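Local coordinates for protein putative phosphatase (Clostridium difficile, PDB 3SD7) that is a putative phosphatase of the haloacid dehalogenase-like hydrolase family, probably hydrolysing phosphate esters, at residues 174-179 against 203-208. Residues are numbered along the deposited sequence; the frame is centred on the assembly and turned at random.
Sequences YVLDLC and IGIDSI
Asp206 OD2 is gripped twice, by a salt bridge to Lys27 NZ and a hydrogen bond with Tyr29 OH; Asp206 is the first residue of a strand and lies next to Ile205, which together with Ile203 receives Leu176. The carboxylate suits a residue that is partly exposed, whereas the three residues that touch are buried and wholly apolar. Leu176 does its touching through one methyl: CD1 lies 4.0 Å from Ile203 CG2 and, more loosely, 4.5 Å from Ile205 CG2. Ile203 CG2 and Ile205 CG2 are 4.1 Å apart, so the leucine methyl meets two neighbouring methyls. In Ile203, a chi1 of -60° sets CG1 beside the backbone N and turns CG2 anti to it, and the side chains of Ile203 and Leu176 run antiparallel as they pass. A long leucine is apt here, since the backbones stay well apart, with 9.8 Å between Leu176 CA and Ile203 CA. Strands 187-191 and 206-210, joined by helix 194-203, make a beta-alpha-beta crossover of the Rossmann-like HAD fold, and the contact ties the end of that helix to helix 168-179. Val187, in the first strand of the crossover, touches both Leu176 and Ile205. Between the isoleucines, Gly204 takes a positive phi of 88° as the C-prime residue of a Schellman motif, in which Ile205 N reaches Ala200 O and Gly204 N reaches Lys201 O. Glycine adopts these angles without a CB pressing on the preceding carbonyl, and the turn carries the chain through Ile205 into the strand, where Asp206 pairs through its backbone with Met189.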
ATOM      1  N   TYR A 174     -12.713  -0.067   9.800  1.00 29.02           N
ATOM      2  CA  TYR A 174     -12.724   1.319  10.279  1.00 27.95           C
ATOM      3  C   TYR A 174     -13.264   2.277   9.218  1.00 27.38           C
ATOM      4  O   TYR A 174     -14.117   3.099   9.486  1.00 27.12           O
ATOM      5  CB  TYR A 174     -11.306   1.766  10.734  1.00 27.40           C
ATOM      6  CG  TYR A 174     -11.227   3.250  11.075  1.00 29.20           C
ATOM      7  CD1 TYR A 174     -11.739   3.744  12.272  1.00 38.75           C
ATOM      8  CD2 TYR A 174     -10.667   4.151  10.195  1.00 28.72           C
ATOM      9  CE1 TYR A 174     -11.683   5.112  12.566  1.00 38.77           C
ATOM     10  CE2 TYR A 174     -10.613   5.510  10.485  1.00 28.98           C
ATOM     11  CZ  TYR A 174     -11.112   5.978  11.647  1.00 33.90           C
ATOM     12  OH  TYR A 174     -11.035   7.342  11.908  1.00 39.16           O
ATOM     13  N   VAL A 175     -12.790   2.129   7.983  1.00 26.21           N
ATOM     14  CA  VAL A 175     -13.153   3.052   6.947  1.00 27.04           C
ATOM     15  C   VAL A 175     -14.601   2.834   6.473  1.00 27.84           C
ATOM     16  O   VAL A 175     -15.310   3.794   6.195  1.00 27.37           O
ATOM     17  CB  VAL A 175     -12.009   3.060   5.869  1.00 28.71           C
ATOM     18  CG1 VAL A 175     -12.271   2.027   4.792  1.00 26.73           C
ATOM     19  CG2 VAL A 175     -11.807   4.416   5.341  1.00 33.09           C
ATOM     20  N   LEU A 176     -15.073   1.582   6.443  1.00 27.60           N
ATOM     21  CA  LEU A 176     -16.486   1.321   6.154  1.00 30.77           C
ATOM     22  C   LEU A 176     -17.403   1.866   7.250  1.00 30.89           C
ATOM     23  O   LEU A 176     -18.518   2.347   6.973  1.00 32.89           O
ATOM     24  CB  LEU A 176     -16.760  -0.179   5.996  1.00 30.97           C
ATOM     25  CG  LEU A 176     -16.202  -0.825   4.746  1.00 35.00           C
ATOM     26  CD1 LEU A 176     -16.633  -2.294   4.783  1.00 34.98           C
ATOM     27  CD2 LEU A 176     -16.703  -0.117   3.479  1.00 32.90           C
ATOM     28  N   ASP A 177     -16.964   1.774   8.505  1.00 31.14           N
ATOM     29  CA  ASP A 177     -17.777   2.280   9.584  1.00 32.82           C
ATOM     30  C   ASP A 177     -17.960   3.798   9.426  1.00 30.85           C
ATOM     31  O   ASP A 177     -19.005   4.309   9.765  1.00 32.42           O
ATOM     32  CB  ASP A 177     -17.199   1.922  10.943  1.00 33.79           C
ATOM     33  CG  ASP A 177     -17.337   0.420  11.277  1.00 37.42           C
ATOM     34  OD1 ASP A 177     -18.099  -0.295  10.593  1.00 43.81           O
ATOM     35  OD2 ASP A 177     -16.690  -0.027  12.238  1.00 40.47           O
ATOM     36  N   LEU A 178     -16.962   4.497   8.894  1.00 26.80           N
ATOM     37  CA  LEU A 178     -17.071   5.954   8.691  1.00 27.15           C
ATOM     38  C   LEU A 178     -18.124   6.295   7.638  1.00 28.89           C
ATOM     39  O   LEU A 178     -18.687   7.381   7.666  1.00 30.36           O
ATOM     40  CB  LEU A 178     -15.748   6.568   8.233  1.00 26.58           C
ATOM     41  CG  LEU A 178     -14.575   6.529   9.201  1.00 25.97           C
ATOM     42  CD1 LEU A 178     -13.316   7.047   8.502  1.00 24.06           C
ATOM     43  CD2 LEU A 178     -14.906   7.298  10.515  1.00 30.71           C
ATOM     44  N   CYS A 179     -18.365   5.365   6.718  1.00 27.13           N
ATOM     45  CA  CYS A 179     -19.314   5.558   5.635  1.00 29.33           C
ATOM     46  C   CYS A 179     -20.693   5.108   6.001  1.00 32.71           C
ATOM     47  O   CYS A 179     -21.616   5.322   5.207  1.00 34.24           O
ATOM     48  CB  CYS A 179     -18.868   4.812   4.394  1.00 27.49           C
ATOM     49  SG  CYS A 179     -17.341   5.530   3.675  1.00 30.20           S
ATOM     50  N   ILE A 203     -13.912  -9.385   6.247  1.00 33.88           N
ATOM     51  CA  ILE A 203     -14.957  -8.392   6.340  1.00 34.40           C
ATOM     52  C   ILE A 203     -16.192  -8.793   5.532  1.00 37.26           C
ATOM     53  O   ILE A 203     -17.295  -8.322   5.811  1.00 40.47           O
ATOM     54  CB  ILE A 203     -14.415  -7.017   5.872  1.00 32.43           C
ATOM     55  CG1 ILE A 203     -13.246  -6.596   6.769  1.00 31.82           C
ATOM     56  CG2 ILE A 203     -15.519  -5.957   5.878  1.00 34.17           C
ATOM     57  CD1 ILE A 203     -13.600  -6.500   8.251  1.00 36.34           C
ATOM     58  N   GLY A 204     -16.018  -9.675   4.554  1.00 36.57           N
ATOM     59  CA  GLY A 204     -17.126 -10.143   3.733  1.00 39.05           C
ATOM     60  C   GLY A 204     -17.398  -9.275   2.520  1.00 37.48           C
ATOM     61  O   GLY A 204     -18.549  -9.082   2.132  1.00 38.88           O
ATOM     62  N   ILE A 205     -16.346  -8.725   1.936  1.00 33.13           N
ATOM     63  CA  ILE A 205     -16.463  -7.933   0.729  1.00 31.46           C
ATOM     64  C   ILE A 205     -15.633  -8.549  -0.402  1.00 32.04           C
ATOM     65  O   ILE A 205     -14.684  -9.333  -0.163  1.00 32.59           O
ATOM     66  CB  ILE A 205     -16.057  -6.444   0.957  1.00 28.80           C
ATOM     67  CG1 ILE A 205     -14.611  -6.313   1.415  1.00 27.22           C
ATOM     68  CG2 ILE A 205     -16.978  -5.794   2.031  1.00 29.58           C
ATOM     69  CD1 ILE A 205     -14.155  -4.868   1.553  1.00 25.65           C
ATOM     70  N   ASP A 206     -16.003  -8.190  -1.629  1.00 31.08           N
ATOM     71  CA  ASP A 206     -15.310  -8.615  -2.823  1.00 30.56           C
ATOM     72  C   ASP A 206     -13.921  -7.966  -2.906  1.00 27.76           C
ATOM     73  O   ASP A 206     -13.598  -7.023  -2.153  1.00 24.39           O
ATOM     74  CB  ASP A 206     -16.139  -8.285  -4.079  1.00 31.70           C
ATOM     75  CG  ASP A 206     -17.344  -9.221  -4.263  1.00 37.53           C
ATOM     76  OD1 ASP A 206     -17.478 -10.202  -3.502  1.00 38.16           O
ATOM     77  OD2 ASP A 206     -18.160  -8.981  -5.191  1.00 39.38           O
ATOM     78  N   SER A 207     -13.100  -8.495  -3.811  1.00 27.26           N
ATOM     79  CA  SER A 207     -11.750  -8.035  -3.994  1.00 24.61           C
ATOM     80  C   SER A 207     -11.219  -8.136  -5.408  1.00 25.33           C
ATOM     81  O   SER A 207     -11.576  -9.032  -6.179  1.00 26.00           O
ATOM     82  CB  SER A 207     -10.791  -8.821  -3.077  1.00 26.20           C
ATOM     83  OG  SER A 207     -10.918 -10.222  -3.286  1.00 27.39           O
ATOM     84  N   ILE A 208     -10.320  -7.207  -5.716  1.00 23.88           N
ATOM     85  CA  ILE A 208      -9.547  -7.215  -6.941  1.00 22.96           C
ATOM     86  C   ILE A 208      -8.079  -7.347  -6.505  1.00 22.40           C
ATOM     87  O   ILE A 208      -7.555  -6.506  -5.746  1.00 22.34           O
ATOM     88  CB  ILE A 208      -9.645  -5.916  -7.748  1.00 23.68           C
ATOM     89  CG1 ILE A 208     -11.088  -5.675  -8.203  1.00 26.21           C
ATOM     90  CG2 ILE A 208      -8.695  -6.019  -8.987  1.00 25.80           C
ATOM     91  CD1 ILE A 208     -11.289  -4.369  -8.982  1.00 25.43           C
TER